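Local coordinates for protein geranyltranstransferase (Agrobacterium tumefaciens, PDB 2H8O) that probably catalyses the condensation of geranyl diphosphate with isopentenyl diphosphate to give farnesyl diphosphate, as a farnesyl diphosphate synthase of the polyprenyl synthetase family, at residues D210-Q218 and K286-G294; R177-A188 and L225-I236. All coordinates share one frame; numbering follows the deposited sequence.

Contact 1: D210-Q218 and K286-G294; sequences DEDGIITLQ and KGTLVALRG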
loop_
_atom_site.group_PDB
_atom_site.type_symbol
_atom_site.label_atom_id
_atom_site.label_comp_id
_atom_site.label_asym_id
_atom_site.label_seq_id
_atom_site.Cartn_x
_atom_site.Cartn_y
_atom_site.Cartn_z
ATOM N N ASP A 210 -19.491 17.606 14.822
ATOM C CA ASP A 210 -20.166 17.385 16.098
ATOM C C ASP A 210 -19.496 16.236 16.842
ATOM O O ASP A 210 -18.480 15.678 16.388
ATOM C CB ASP A 210 -21.676 17.161 15.894
ATOM C CG ASP A 210 -22.007 15.930 15.058
ATOM O OD1 ASP A 210 -21.119 15.086 14.773
ATOM O OD2 ASP A 210 -23.197 15.818 14.692
ATOM N N GLU A 211 -20.029 15.876 17.997
ATOM C CA GLU A 211 -19.377 14.874 18.817
ATOM C C GLU A 211 -19.268 13.519 18.092
ATOM O O GLU A 211 -18.228 12.882 18.098
ATOM C CB GLU A 211 -20.108 14.725 20.145
ATOM C CG GLU A 211 -19.330 13.957 21.161
ATOM C CD GLU A 211 -19.965 13.991 22.537
ATOM O OE1 GLU A 211 -20.751 14.914 22.845
ATOM O OE2 GLU A 211 -19.651 13.073 23.310
ATOM N N ASP A 212 -20.354 13.091 17.468
ATOM C CA ASP A 212 -20.345 11.835 16.726
ATOM C C ASP A 212 -19.273 11.878 15.622
ATOM O O ASP A 212 -18.572 10.882 15.360
ATOM C CB ASP A 212 -21.733 11.580 16.146
ATOM C CG ASP A 212 -21.837 10.228 15.464
ATOM O OD1 ASP A 212 -21.765 9.210 16.184
ATOM O OD2 ASP A 212 -21.992 10.195 14.221
ATOM N N GLY A 213 -19.132 13.028 14.978
ATOM C CA GLY A 213 -18.122 13.180 13.933
ATOM C C GLY A 213 -16.699 13.079 14.443
ATOM O O GLY A 213 -15.820 12.490 13.781
ATOM N N ILE A 214 -16.457 13.669 15.615
ATOM C CA ILE A 214 -15.148 13.629 16.251
ATOM C C ILE A 214 -14.791 12.191 16.626
ATOM O O ILE A 214 -13.696 11.708 16.358
ATOM C CB ILE A 214 -15.086 14.536 17.503
ATOM C CG1 ILE A 214 -15.239 16.007 17.104
ATOM C CG2 ILE A 214 -13.773 14.336 18.261
ATOM C CD1 ILE A 214 -15.460 16.941 18.290
ATOM N N ILE A 215 -15.741 11.484 17.238
ATOM C CA ILE A 215 -15.489 10.114 17.665
ATOM C C ILE A 215 -15.113 9.261 16.449
ATOM O O ILE A 215 -14.153 8.470 16.466
ATOM C CB ILE A 215 -16.747 9.539 18.395
ATOM C CG1 ILE A 215 -16.938 10.303 19.717
ATOM C CG2 ILE A 215 -16.634 8.026 18.591
ATOM C CD1 ILE A 215 -18.274 10.063 20.444
ATOM N N THR A 216 -15.853 9.460 15.368
ATOM C CA THR A 216 -15.605 8.709 14.129
ATOM C C THR A 216 -14.240 9.027 13.534
ATOM O O THR A 216 -13.473 8.104 13.215
ATOM C CB THR A 216 -16.728 8.964 13.109
ATOM O OG1 THR A 216 -17.947 8.421 13.643
ATOM C CG2 THR A 216 -16.421 8.333 11.723
ATOM N N LEU A 217 -13.908 10.305 13.372
ATOM C CA LEU A 217 -12.628 10.625 12.739
ATOM C C LEU A 217 -11.449 10.175 13.607
ATOM O O LEU A 217 -10.414 9.731 13.075
ATOM C CB LEU A 217 -12.527 12.092 12.338
ATOM C CG LEU A 217 -12.278 13.184 13.364
ATOM C CD1 LEU A 217 -10.782 13.265 13.689
ATOM C CD2 LEU A 217 -12.823 14.546 12.835
ATOM N N GLN A 218 -11.603 10.262 14.929
ATOM C CA GLN A 218 -10.566 9.771 15.846
ATOM C C GLN A 218 -10.387 8.246 15.785
ATOM O O GLN A 218 -9.268 7.750 15.745
ATOM C CB GLN A 218 -10.885 10.198 17.277
ATOM C CG GLN A 218 -10.745 11.684 17.500
ATOM C CD GLN A 218 -11.031 12.096 18.929
ATOM O OE1 GLN A 218 -11.631 11.347 19.717
ATOM N NE2 GLN A 218 -10.602 13.298 19.272
ATOM N N LYS A 286 -9.594 21.790 17.085
ATOM C CA LYS A 286 -10.330 22.222 18.277
ATOM C C LYS A 286 -11.509 21.293 18.546
ATOM O O LYS A 286 -12.045 21.258 19.657
ATOM C CB LYS A 286 -10.817 23.670 18.120
ATOM C CG LYS A 286 -11.420 24.278 19.389
ATOM C CD LYS A 286 -10.561 24.010 20.626
ATOM C CE LYS A 286 -10.891 24.962 21.768
ATOM N NZ LYS A 286 -10.036 24.720 22.975
ATOM N N GLY A 287 -11.919 20.572 17.506
ATOM C CA GLY A 287 -12.894 19.492 17.614
ATOM C C GLY A 287 -12.287 18.316 18.350
ATOM O O GLY A 287 -11.791 17.368 17.751
ATOM N N THR A 288 -12.331 18.410 19.671
ATOM C CA THR A 288 -11.765 17.419 20.562
ATOM C C THR A 288 -12.853 17.080 21.565
ATOM O O THR A 288 -13.686 17.937 21.883
ATOM C CB THR A 288 -10.530 18.025 21.270
ATOM O OG1 THR A 288 -9.354 17.746 20.508
ATOM C CG2 THR A 288 -10.368 17.492 22.626
ATOM N N LEU A 289 -12.880 15.845 22.060
ATOM C CA LEU A 289 -13.844 15.504 23.106
ATOM C C LEU A 289 -13.540 16.259 24.407
ATOM O O LEU A 289 -14.442 16.582 25.165
ATOM C CB LEU A 289 -13.899 13.995 23.361
ATOM C CG LEU A 289 -14.420 13.130 22.204
ATOM C CD1 LEU A 289 -14.591 11.694 22.702
ATOM C CD2 LEU A 289 -15.734 13.665 21.630
ATOM N N VAL A 290 -12.259 16.513 24.660
ATOM C CA VAL A 290 -11.858 17.355 25.787
ATOM C C VAL A 290 -12.499 18.743 25.668
ATOM O O VAL A 290 -13.013 19.277 26.651
ATOM C CB VAL A 290 -10.322 17.496 25.863
ATOM C CG1 VAL A 290 -9.925 18.454 26.971
ATOM C CG2 VAL A 290 -9.673 16.129 26.046
ATOM N N ALA A 291 -12.468 19.307 24.461
ATOM C CA ALA A 291 -13.053 20.626 24.207
ATOM C C ALA A 291 -14.565 20.611 24.403
ATOM O O ALA A 291 -15.136 21.534 25.003
ATOM C CB ALA A 291 -12.717 21.099 22.798
ATOM N N LEU A 292 -15.225 19.575 23.895
ATOM C CA LEU A 292 -16.688 19.525 23.968
ATOM C C LEU A 292 -17.218 19.132 25.344
ATOM O O LEU A 292 -18.208 19.692 25.801
ATOM C CB LEU A 292 -17.255 18.592 22.898
ATOM C CG LEU A 292 -16.982 19.005 21.452
ATOM C CD1 LEU A 292 -17.965 18.313 20.523
ATOM C CD2 LEU A 292 -17.063 20.520 21.275
ATOM N N ARG A 293 -16.559 18.187 26.008
ATOM C CA ARG A 293 -17.075 17.612 27.250
ATOM C C ARG A 293 -16.379 18.113 28.518
ATOM O O ARG A 293 -16.878 17.887 29.617
ATOM C CB ARG A 293 -16.972 16.083 27.211
ATOM C CG ARG A 293 -17.563 15.421 25.969
ATOM C CD ARG A 293 -19.046 15.675 25.810
ATOM N NE ARG A 293 -19.811 15.229 26.972
ATOM C CZ ARG A 293 -20.213 13.976 27.201
ATOM N NH1 ARG A 293 -19.922 12.994 26.347
ATOM N NH2 ARG A 293 -20.904 13.700 28.303
ATOM N N GLY A 294 -15.213 18.740 28.373
ATOM C CA GLY A 294 -14.459 19.243 29.514
ATOM C C GLY A 294 -13.417 18.274 30.056
ATOM O O GLY A 294 -13.519 17.055 29.884
HETATM O O HOH W 1 -10.617 14.142 22.327
#

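Contact 2: R177-A188 and L225-I236; sequences RKAALVISLARA and LLRFACEAGAII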
loop_
_atom_site.group_PDB
_atom_site.type_symbol
_atom_site.label_atom_id
_atom_site.label_comp_id
_atom_site.label_asym_id
_atom_site.label_seq_id
_atom_site.Cartn_x
_atom_site.Cartn_y
_atom_site.Cartn_z
ATOM N N ARG A 177 -3.208 -16.890 7.628
ATOM C CA ARG A 177 -3.021 -15.834 8.620
ATOM C C ARG A 177 -2.439 -14.548 7.992
ATOM O O ARG A 177 -2.844 -13.431 8.343
ATOM C CB ARG A 177 -2.162 -16.355 9.775
ATOM C CG ARG A 177 -2.845 -17.442 10.565
ATOM C CD ARG A 177 -1.957 -18.009 11.658
ATOM N NE ARG A 177 -2.509 -19.255 12.177
ATOM C CZ ARG A 177 -2.019 -19.918 13.224
ATOM N NH1 ARG A 177 -0.994 -19.438 13.914
ATOM N NH2 ARG A 177 -2.590 -21.059 13.605
ATOM N N LYS A 178 -1.506 -14.711 7.058
ATOM C CA LYS A 178 -0.980 -13.591 6.258
ATOM C C LYS A 178 -2.102 -12.873 5.502
ATOM O O LYS A 178 -2.214 -11.661 5.566
ATOM C CB LYS A 178 0.087 -14.091 5.289
ATOM C CG LYS A 178 1.407 -14.422 6.000
ATOM C CD LYS A 178 2.395 -15.176 5.115
ATOM C CE LYS A 178 3.826 -15.069 5.673
ATOM N NZ LYS A 178 4.730 -16.127 5.189
ATOM N N ALA A 179 -2.949 -13.630 4.814
ATOM C CA ALA A 179 -4.088 -13.017 4.084
ATOM C C ALA A 179 -4.997 -12.248 5.028
ATOM O O ALA A 179 -5.391 -11.124 4.743
ATOM C CB ALA A 179 -4.878 -14.064 3.294
ATOM N N ALA A 180 -5.318 -12.850 6.179
ATOM C CA ALA A 180 -6.164 -12.187 7.172
ATOM C C ALA A 180 -5.554 -10.878 7.651
ATOM O O ALA A 180 -6.243 -9.882 7.841
ATOM C CB ALA A 180 -6.394 -13.115 8.359
ATOM N N LEU A 181 -4.241 -10.878 7.855
ATOM C CA LEU A 181 -3.534 -9.680 8.289
ATOM C C LEU A 181 -3.520 -8.616 7.194
ATOM O O LEU A 181 -3.620 -7.431 7.494
ATOM C CB LEU A 181 -2.093 -10.027 8.649
ATOM C CG LEU A 181 -1.871 -10.758 9.971
ATOM C CD1 LEU A 181 -0.434 -11.208 10.078
ATOM C CD2 LEU A 181 -2.224 -9.887 11.141
ATOM N N VAL A 182 -3.337 -9.020 5.939
ATOM C CA VAL A 182 -3.329 -8.068 4.828
ATOM C C VAL A 182 -4.696 -7.360 4.762
ATOM O O VAL A 182 -4.774 -6.123 4.654
ATOM C CB VAL A 182 -2.979 -8.734 3.493
ATOM C CG1 VAL A 182 -3.235 -7.760 2.301
ATOM C CG2 VAL A 182 -1.494 -9.227 3.474
ATOM N N ILE A 183 -5.763 -8.139 4.860
ATOM C CA ILE A 183 -7.127 -7.570 4.872
ATOM C C ILE A 183 -7.278 -6.625 6.059
ATOM O O ILE A 183 -7.698 -5.484 5.910
ATOM C CB ILE A 183 -8.230 -8.667 4.906
ATOM C CG1 ILE A 183 -8.150 -9.595 3.686
ATOM C CG2 ILE A 183 -9.630 -8.038 5.037
ATOM C CD1 ILE A 183 -8.884 -10.916 3.923
ATOM N N SER A 184 -6.921 -7.093 7.251
ATOM C CA SER A 184 -7.117 -6.303 8.463
ATOM C C SER A 184 -6.328 -4.989 8.402
ATOM O O SER A 184 -6.835 -3.917 8.779
ATOM C CB SER A 184 -6.683 -7.131 9.675
ATOM O OG SER A 184 -6.940 -6.473 10.890
ATOM N N LEU A 185 -5.086 -5.070 7.928
ATOM C CA LEU A 185 -4.246 -3.874 7.856
ATOM C C LEU A 185 -4.754 -2.878 6.797
ATOM O O LEU A 185 -4.870 -1.685 7.048
ATOM C CB LEU A 185 -2.783 -4.220 7.598
ATOM C CG LEU A 185 -1.838 -3.018 7.655
ATOM C CD1 LEU A 185 -2.003 -2.210 8.963
ATOM C CD2 LEU A 185 -0.387 -3.470 7.443
ATOM N N ALA A 186 -5.144 -3.400 5.642
ATOM C CA ALA A 186 -5.660 -2.572 4.561
ATOM C C ALA A 186 -6.953 -1.869 4.971
ATOM O O ALA A 186 -7.130 -0.677 4.656
ATOM C CB ALA A 186 -5.868 -3.418 3.298
ATOM N N ARG A 187 -7.826 -2.590 5.685
ATOM C CA ARG A 187 -9.081 -2.000 6.143
ATOM C C ARG A 187 -8.808 -0.951 7.196
ATOM O O ARG A 187 -9.412 0.113 7.169
ATOM C CB ARG A 187 -10.055 -3.058 6.675
ATOM C CG ARG A 187 -10.447 -4.073 5.617
ATOM C CD ARG A 187 -11.729 -3.786 4.874
ATOM N NE ARG A 187 -11.830 -4.781 3.804
ATOM C CZ ARG A 187 -12.463 -5.943 3.878
ATOM N NH1 ARG A 187 -13.167 -6.271 4.948
ATOM N NH2 ARG A 187 -12.427 -6.766 2.830
ATOM N N ALA A 188 -7.873 -1.239 8.107
ATOM C CA ALA A 188 -7.524 -0.287 9.173
ATOM C C ALA A 188 -6.831 0.960 8.640
ATOM O O ALA A 188 -6.920 2.035 9.256
ATOM C CB ALA A 188 -6.620 -0.939 10.210
ATOM N N LEU A 225 -5.231 1.811 13.688
ATOM C CA LEU A 225 -3.918 1.140 13.714
ATOM C C LEU A 225 -3.639 0.500 15.072
ATOM O O LEU A 225 -2.981 -0.525 15.138
ATOM C CB LEU A 225 -2.747 2.072 13.367
ATOM C CG LEU A 225 -2.683 2.553 11.927
ATOM C CD1 LEU A 225 -1.268 3.011 11.620
ATOM C CD2 LEU A 225 -3.098 1.475 10.927
ATOM N N LEU A 226 -4.134 1.126 16.141
ATOM C CA LEU A 226 -3.951 0.583 17.514
ATOM C C LEU A 226 -4.845 -0.646 17.744
ATOM O O LEU A 226 -4.417 -1.637 18.335
ATOM C CB LEU A 226 -4.135 1.685 18.563
ATOM C CG LEU A 226 -3.078 2.800 18.511
ATOM C CD1 LEU A 226 -3.575 4.047 19.269
ATOM C CD2 LEU A 226 -1.709 2.308 19.035
ATOM N N ARG A 227 -6.073 -0.592 17.243
ATOM C CA ARG A 227 -6.963 -1.744 17.179
ATOM C C ARG A 227 -6.307 -2.912 16.433
ATOM O O ARG A 227 -6.232 -4.038 16.936
ATOM C CB ARG A 227 -8.286 -1.320 16.508
ATOM C CG ARG A 227 -9.292 -2.435 16.323
ATOM C CD ARG A 227 -10.406 -1.998 15.354
ATOM N NE ARG A 227 -9.949 -2.052 13.962
ATOM C CZ ARG A 227 -10.356 -1.263 12.972
ATOM N NH1 ARG A 227 -11.208 -0.266 13.190
ATOM N NH2 ARG A 227 -9.858 -1.446 11.755
ATOM N N PHE A 228 -5.824 -2.622 15.230
ATOM C CA PHE A 228 -5.151 -3.610 14.420
ATOM C C PHE A 228 -3.951 -4.205 15.185
ATOM O O PHE A 228 -3.733 -5.417 15.151
ATOM C CB PHE A 228 -4.668 -3.011 13.095
ATOM C CG PHE A 228 -3.723 -3.917 12.358
ATOM C CD1 PHE A 228 -4.194 -4.911 11.510
ATOM C CD2 PHE A 228 -2.360 -3.815 12.560
ATOM C CE1 PHE A 228 -3.314 -5.777 10.883
ATOM C CE2 PHE A 228 -1.469 -4.685 11.936
ATOM C CZ PHE A 228 -1.940 -5.664 11.100
ATOM N N ALA A 229 -3.155 -3.367 15.843
ATOM C CA ALA A 229 -1.940 -3.861 16.509
ATOM C C ALA A 229 -2.252 -4.979 17.499
ATOM O O ALA A 229 -1.549 -5.969 17.592
ATOM C CB ALA A 229 -1.239 -2.725 17.229
ATOM N N CYS A 230 -3.332 -4.799 18.234
ATOM C CA CYS A 230 -3.741 -5.758 19.258
ATOM C C CYS A 230 -4.438 -6.958 18.660
ATOM O O CYS A 230 -4.163 -8.084 19.028
ATOM C CB CYS A 230 -4.646 -5.072 20.252
ATOM S SG CYS A 230 -3.761 -3.799 21.216
ATOM N N GLU A 231 -5.350 -6.707 17.727
ATOM C CA GLU A 231 -6.058 -7.796 17.055
ATOM C C GLU A 231 -5.104 -8.703 16.282
ATOM O O GLU A 231 -5.308 -9.915 16.201
ATOM C CB GLU A 231 -7.191 -7.253 16.159
ATOM C CG GLU A 231 -8.092 -8.345 15.562
ATOM C CD GLU A 231 -9.210 -7.814 14.700
ATOM O OE1 GLU A 231 -9.324 -6.589 14.560
ATOM O OE2 GLU A 231 -10.004 -8.635 14.187
ATOM N N ALA A 232 -4.046 -8.108 15.723
ATOM C CA ALA A 232 -3.041 -8.861 14.975
ATOM C C ALA A 232 -2.424 -10.001 15.772
ATOM O O ALA A 232 -2.085 -11.039 15.204
ATOM C CB ALA A 232 -1.944 -7.930 14.473
ATOM N N GLY A 233 -2.246 -9.806 17.075
ATOM C CA GLY A 233 -1.672 -10.859 17.901
ATOM C C GLY A 233 -2.519 -12.118 17.884
ATOM O O GLY A 233 -1.998 -13.241 17.791
ATOM N N ALA A 234 -3.838 -11.932 17.985
ATOM C CA ALA A 234 -4.796 -13.029 17.894
ATOM C C ALA A 234 -4.775 -13.687 16.512
ATOM O O ALA A 234 -4.800 -14.914 16.405
ATOM C CB ALA A 234 -6.198 -12.539 18.231
ATOM N N ILE A 235 -4.697 -12.888 15.449
ATOM C CA ILE A 235 -4.611 -13.455 14.101
ATOM C C ILE A 235 -3.325 -14.288 13.933
ATOM O O ILE A 235 -3.342 -15.421 13.428
ATOM C CB ILE A 235 -4.668 -12.352 13.024
ATOM C CG1 ILE A 235 -6.016 -11.650 13.085
ATOM C CG2 ILE A 235 -4.432 -12.954 11.647
ATOM C CD1 ILE A 235 -6.097 -10.488 12.142
ATOM N N ILE A 236 -2.210 -13.734 14.383
ATOM C CA ILE A 236 -0.913 -14.402 14.302
ATOM C C ILE A 236 -0.912 -15.692 15.145
ATOM O O ILE A 236 -0.346 -16.690 14.741
ATOM C CB ILE A 236 0.190 -13.456 14.796
ATOM C CG1 ILE A 236 0.398 -12.300 13.789
ATOM C CG2 ILE A 236 1.502 -14.230 15.064
ATOM C CD1 ILE A 236 1.184 -11.092 14.358
HETATM O O HOH W 2 -8.653 -3.950 10.710
HETATM O O HOH W 3 -5.307 -7.366 13.226
#

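Contact 1: D210-Q218 and K286-G294
With CG turned anti to the backbone N (chi1 -167°) and an extended chain beyond, Glu211 reaches across to Leu289 and Arg293, whose own chain folds back through chi2 and chi3 to bring its guanidinium to the carboxylate. Arg293 NH1 gives a bent hydrogen bond of 3.1 Å to Glu211 OE2, on the syn lone pair, completing a salt bridge; the oxygen lies 25° out of the guanidinium plane, and Trp297 makes a cation-pi contact with the same arginine. The aliphatic part of the glutamate does apolar work as well, Glu211 CG lying 3.6 Å from Leu289 CD2. Leu289 is a knob in the hole formed by Glu211, Ile214, Ile215 and Gln218, a branched residue broad enough to touch all four. The contact belongs to the all-helical prenyl synthase fold: the start of helix 211-237 meets, nearly antiparallel, the short helix 289-293 near the protein surface. Ile214 meets Leu292 tip to tip, CD1 to CD1 at 3.6 Å, and the same Ile214 CD1 lies 3.5 Å from Gly287 C, the bare backbone of an inverse gamma turn allowing this approach. At the helix start, Asp210 OD1 accepts from Gly213 N (2.9 Å), a capping bond suited to a short carboxylate. One water accepts from both Gln218 NE2 and Leu289 N, the latter at 2.8 Å, linking the amide to the first turn of helix 289-293.

Contact 2: R177-A188 and L225-I236
Two neighbouring helices of the all-alpha prenyl synthase fold pack here at 165°, nearly antiparallel, with 9.5 Å between the axes of 177-188 and 225-236, and they mesh by knobs-into-holes. Phe228 is one knob, fitting among Leu181, Ser184, Leu185 and Ala188. A chi1 of 168° points the Phe228 ring away from its own backbone N and across to helix 177-188. Leu185 CD1 sits over the centre of one face in a CH-pi contact, 3.9 Å from the ring centroid, while Ala232 CB, from Phe228's own helix, lies against the opposite face, displaced toward the rim. Ser184 comes to the ring edge, OG 3.2 Å from Phe228 CD1; a small side chain suits this place beside a broad ring. Leu181 is the reciprocal knob, among Phe228, Ala232, Ile235 and Ile236: CD2 touches Ala232 CB at 3.9 Å, and CD1 meets Ile236 CG1. Leu181 and Ile235 slide past each other in opposite directions, and Ile235 CG2 also meets Ala180 CB at 3.8 Å. Small alanines on both helices admit these larger residues. At one end, the extended Arg177 lays its CD against Ile235 O and donates from NH1 to Ile236 O (2.9 Å), coming from above the carbonyl plane. Ile166 touches Leu181 and Leu185 from helix 148-167. Arg187, meanwhile, forms a salt bridge to Asp164 of the second subunit. Two waters serve the buried Ser184 OG: one also donates to Ser184 O and accepts from Arg227 NH2 at 3.0 Å, the other donates to Phe228 O. Ser184, Arg227 NH2 and Phe228 O are thus joined through water rather than directly, and the serine hydroxyl, bonded to both waters, is probably restrained in its rotation.

In the fold
Following the chain from the N terminus, several helices, the last of them 148-167, come before helix 175-189, which supplies one side of contact 2; helix 194-206 then leads to residues 210-218, which begin helix 211-237. Further along that same helix, residues 225-236 return to 177-188 and close contact 2 over 36 intervening residues. Contact 1 closes later: after helix 241-267 and an unmodelled section, residues 286-294 come back to 210-218. The two closures therefore cross rather than nest. Helix 211-237 is shared, joining the C-terminal region near the surface at its start and the buried helical core farther on. The contact centres are 26 Å apart, and the two do not touch.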